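Local coordinates for macrophage migration inhibitory factor-like protein (Leishmania major, PDB 3FWT) that belongs to the macrophage migration inhibitory factor family and assembles as a trimer of alpha/beta subunits, at residues Q25-V30 against D65-S70; P77-R82 against C109-E114. All coordinates share one frame; numbering follows the deposited sequence.

Interaction 1: Q25-V30 against D65-S70; sequences QTIVSV and DKTPIS
Val28 and Val30 present their carbonyl oxygens to the backbone of the turn at Lys66 and Thr67, where the loop after strand 60-64 crosses the end of strand 22-28 in the MIF-type sheet. Thr67 N donates to Val28 O (2.8 Å, N-H...O 172°), and Lys66 N donates to Val30 O at 2.9 Å. The latter donor is well above the carbonyl plane, although its N-H points almost straight at the oxygen. Lys66 has a positive phi of 54°, which turns the chain at this point. Side chains pack beside the pair of bonds. Ile27 CG2, anti to the backbone N, reaches Thr67 CG2 at 3.5 Å, tighter than a usual methyl contact, and Ile69 CD1 lies 3.5 Å from Ile27 O. Further out, Asp65 CB sits 3.3 Å from Val30 O, while Asp65 OD2 accepts from Leu32 N and also forms a salt bridge with Lys66 NZ, which comes from above the carboxylate plane. Ile69 and Ser70 continue into an antiparallel ladder with a strand of the second subunit. Ser29 OG is hydrogen-bonded to Ala78 N and also to a water (2.8 Å) that lies within hydrogen-bonding distance of Ile69 O (2.7 Å).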
# COMPACT_ATOMS: atom_id res chain seq x y z
N GLN A 25 3.44 -2.15 -6.95
CA GLN A 25 2.22 -1.35 -7.16
C GLN A 25 2.48 0.06 -7.70
O GLN A 25 3.17 0.85 -7.09
CB GLN A 25 1.39 -1.21 -5.83
CG GLN A 25 0.04 -0.46 -6.14
CD GLN A 25 -0.92 -0.23 -4.95
OE1 GLN A 25 -0.57 -0.41 -3.80
NE2 GLN A 25 -2.18 0.01 -5.28
N THR A 26 1.88 0.36 -8.84
CA THR A 26 2.07 1.61 -9.50
C THR A 26 0.75 2.34 -9.29
O THR A 26 -0.26 1.87 -9.77
CB THR A 26 2.30 1.41 -11.02
OG1 THR A 26 3.57 0.77 -11.25
CG2 THR A 26 2.32 2.76 -11.76
N ILE A 27 0.82 3.50 -8.68
CA ILE A 27 -0.32 4.43 -8.44
C ILE A 27 -0.03 5.70 -9.28
O ILE A 27 0.97 6.40 -9.04
CB ILE A 27 -0.48 4.75 -6.97
CG1 ILE A 27 -0.46 3.47 -6.13
CG2 ILE A 27 -1.74 5.70 -6.71
CD1 ILE A 27 -0.75 3.73 -4.60
N VAL A 28 -0.94 5.96 -10.22
CA VAL A 28 -0.82 7.10 -11.14
C VAL A 28 -2.11 7.89 -11.23
O VAL A 28 -3.20 7.33 -11.11
CB VAL A 28 -0.29 6.69 -12.52
CG1 VAL A 28 1.03 5.96 -12.32
CG2 VAL A 28 -1.20 5.73 -13.35
N SER A 29 -1.98 9.22 -11.37
CA SER A 29 -3.16 10.07 -11.52
C SER A 29 -3.72 10.13 -12.94
O SER A 29 -4.87 10.51 -13.12
CB SER A 29 -2.88 11.47 -11.03
OG SER A 29 -1.68 11.93 -11.64
N VAL A 30 -2.94 9.69 -13.92
CA VAL A 30 -3.41 9.54 -15.30
C VAL A 30 -4.17 8.22 -15.55
O VAL A 30 -4.15 7.31 -14.75
CB VAL A 30 -2.22 9.53 -16.29
CG1 VAL A 30 -1.27 10.65 -16.03
CG2 VAL A 30 -1.41 8.19 -16.18
N ASP A 65 -4.69 3.18 -11.61
CA ASP A 65 -4.67 4.44 -12.41
C ASP A 65 -5.78 5.39 -11.97
O ASP A 65 -6.52 5.07 -11.01
CB ASP A 65 -4.71 4.14 -13.93
CG ASP A 65 -6.09 3.71 -14.44
OD1 ASP A 65 -6.92 3.32 -13.60
OD2 ASP A 65 -6.31 3.77 -15.68
N LYS A 66 -5.84 6.58 -12.56
CA LYS A 66 -6.86 7.54 -12.20
C LYS A 66 -6.91 7.83 -10.70
O LYS A 66 -7.98 8.10 -10.16
CB LYS A 66 -8.24 7.02 -12.69
CG LYS A 66 -8.29 6.89 -14.19
CD LYS A 66 -9.75 6.74 -14.55
CE LYS A 66 -10.12 5.30 -14.57
NZ LYS A 66 -9.35 4.85 -15.75
N THR A 67 -5.78 7.76 -10.01
CA THR A 67 -5.82 7.98 -8.53
C THR A 67 -5.28 9.39 -8.34
O THR A 67 -4.11 9.65 -8.68
CB THR A 67 -4.94 6.96 -7.86
OG1 THR A 67 -5.50 5.64 -8.14
CG2 THR A 67 -4.89 7.15 -6.29
N PRO A 68 -6.11 10.33 -7.88
CA PRO A 68 -5.52 11.66 -7.75
C PRO A 68 -4.30 11.72 -6.80
O PRO A 68 -4.28 11.07 -5.79
CB PRO A 68 -6.69 12.52 -7.22
CG PRO A 68 -7.88 11.80 -7.77
CD PRO A 68 -7.56 10.33 -7.64
N ILE A 69 -3.26 12.48 -7.19
CA ILE A 69 -2.08 12.61 -6.38
C ILE A 69 -1.75 14.09 -6.31
O ILE A 69 -1.65 14.77 -7.33
CB ILE A 69 -0.85 11.86 -6.96
CG1 ILE A 69 -1.10 10.31 -6.85
CG2 ILE A 69 0.49 12.26 -6.14
CD1 ILE A 69 -0.12 9.48 -7.72
N SER A 70 -1.48 14.56 -5.11
CA SER A 70 -1.02 15.94 -5.02
C SER A 70 0.46 16.02 -4.70
O SER A 70 0.96 15.25 -3.88
CB SER A 70 -1.84 16.71 -3.94
OG SER A 70 -1.49 18.06 -4.13
O HOH W 1 -1.18 13.95 -9.84

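Interaction 2: P77-R82 against C109-E114; sequences PAAYVR and CGIPAE
Ile111 packs against Pro77, Ala78 and Ala79, and its side chain carries nearly all of the apolar contact between the two segments. Its CB is directed toward residues 77-82, and the two branches divide there. CG1, lying beside the backbone N (chi1 -63°), meets Pro77 CB at 3.8 Å. CG2 takes the other direction, anti to the backbone N, and rests on the backbone, 3.7 Å from Ala78 CA and 3.8 Å from Pro77 O. An extended chi2 of 170° carries CD1 onward to the start of strand 79-85, where it lies 3.6 Å from Ala78 O and 4.0 Å from Ala79 CB. The isoleucine thus spans three consecutive residues, from the proline ring to the first strand residue, by van der Waals contact alone. Within the chain, Ile105 of helix 92-109 touches both Ile111 and Ala79, and Ile116 also meets Ile111. Two carbonyls of the contact are also hydrogen-bonded: Ile111 O accepts from Thr106 OG1, and Pro77 O from Arg115 NE. Gly110, with a positive phi of 74°, is where the chain leaves the helix just before Ile111. The contact therefore closes the loop end of a beta-alpha-beta crossover, in which helix 92-109 connects the parallel, neighbouring strands 79-85 and 116-128 of the MIF fold.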
# COMPACT_ATOMS: atom_id res chain seq x y z
N PRO A 77 -0.10 15.33 -13.44
CA PRO A 77 0.19 13.90 -13.41
C PRO A 77 1.46 13.63 -12.56
O PRO A 77 2.50 14.32 -12.69
CB PRO A 77 0.45 13.55 -14.86
CG PRO A 77 -0.41 14.44 -15.59
CD PRO A 77 -0.48 15.76 -14.80
N ALA A 78 1.34 12.71 -11.63
CA ALA A 78 2.45 12.29 -10.82
C ALA A 78 2.28 10.76 -10.57
O ALA A 78 1.21 10.16 -10.85
CB ALA A 78 2.33 13.03 -9.47
N ALA A 79 3.32 10.12 -10.06
CA ALA A 79 3.26 8.68 -9.86
C ALA A 79 3.88 8.29 -8.54
O ALA A 79 4.83 8.94 -8.09
CB ALA A 79 4.04 7.96 -11.02
N TYR A 80 3.43 7.16 -7.97
CA TYR A 80 4.12 6.58 -6.79
C TYR A 80 4.22 5.11 -7.05
O TYR A 80 3.20 4.49 -7.48
CB TYR A 80 3.30 6.88 -5.51
CG TYR A 80 3.57 5.94 -4.37
CD1 TYR A 80 4.57 6.17 -3.44
CD2 TYR A 80 2.84 4.78 -4.25
CE1 TYR A 80 4.78 5.27 -2.39
CE2 TYR A 80 3.05 3.88 -3.22
CZ TYR A 80 4.02 4.14 -2.29
OH TYR A 80 4.28 3.18 -1.31
N VAL A 81 5.42 4.52 -6.87
CA VAL A 81 5.55 3.06 -7.04
C VAL A 81 6.06 2.41 -5.78
O VAL A 81 7.06 2.92 -5.21
CB VAL A 81 6.56 2.79 -8.17
CG1 VAL A 81 6.79 1.26 -8.33
CG2 VAL A 81 6.02 3.49 -9.50
N ARG A 82 5.38 1.34 -5.30
CA ARG A 82 5.82 0.66 -4.09
C ARG A 82 6.40 -0.70 -4.53
O ARG A 82 5.70 -1.49 -5.17
CB ARG A 82 4.65 0.42 -3.14
CG ARG A 82 5.09 -0.14 -1.76
CD ARG A 82 3.96 -0.20 -0.77
NE ARG A 82 3.06 -1.36 -1.01
CZ ARG A 82 1.87 -1.29 -1.66
NH1 ARG A 82 1.40 -0.13 -2.09
NH2 ARG A 82 1.13 -2.39 -1.85
N CYS A 109 3.76 7.09 -19.63
CA CYS A 109 2.70 7.99 -19.05
C CYS A 109 2.91 9.48 -19.18
O CYS A 109 2.01 10.26 -18.80
CB CYS A 109 2.45 7.70 -17.56
SG CYS A 109 2.20 5.98 -17.07
N GLY A 110 4.08 9.89 -19.65
CA GLY A 110 4.37 11.33 -19.83
C GLY A 110 4.63 12.05 -18.49
O GLY A 110 4.64 13.27 -18.43
N ILE A 111 4.75 11.31 -17.40
CA ILE A 111 4.98 11.89 -16.10
C ILE A 111 6.47 12.16 -15.97
O ILE A 111 7.22 11.26 -16.08
CB ILE A 111 4.47 10.93 -14.98
CG1 ILE A 111 2.95 10.76 -15.13
CG2 ILE A 111 4.84 11.42 -13.56
CD1 ILE A 111 2.32 9.61 -14.22
N PRO A 112 6.88 13.41 -15.67
CA PRO A 112 8.33 13.76 -15.61
C PRO A 112 8.92 13.12 -14.38
O PRO A 112 8.20 12.92 -13.39
CB PRO A 112 8.34 15.32 -15.56
CG PRO A 112 6.86 15.78 -15.38
CD PRO A 112 5.99 14.50 -15.20
N ALA A 113 10.20 12.77 -14.40
CA ALA A 113 10.79 12.12 -13.27
C ALA A 113 10.65 12.94 -11.98
O ALA A 113 10.63 12.37 -10.90
CB ALA A 113 12.35 11.78 -13.56
N GLU A 114 10.62 14.28 -12.05
CA GLU A 114 10.51 15.05 -10.81
C GLU A 114 9.16 14.90 -10.09
O GLU A 114 9.00 15.41 -8.96
CB GLU A 114 10.85 16.55 -10.97
CG GLU A 114 9.97 17.29 -12.06
CD GLU A 114 10.50 17.09 -13.52
OE1 GLU A 114 10.10 17.89 -14.42
OE2 GLU A 114 11.31 16.15 -13.76

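Both segments of interaction 1 precede those of interaction 2 in sequence, and the two centres are about 8 Å apart. Both reach one mixed sheet, in which strands 22-28 and 79-85 are antiparallel neighbours: Ile27 O and Tyr80 N lie 2.8 Å apart, a probable hydrogen bond. Packing also joins the two, as Ile69 CD1 comes within 3.5 Å of Ala78 O. One contact involves the loop leaving strand 60-64, the other the loop leaving helix 92-109, so connections from different parts of the chain meet at one end of the sheet. Segments of both contacts also reach the second subunit, Ile69 and Ser70 by a beta ladder and Glu114 by its carbonyl to Trp128 of that subunit, so the trimer interface runs close by.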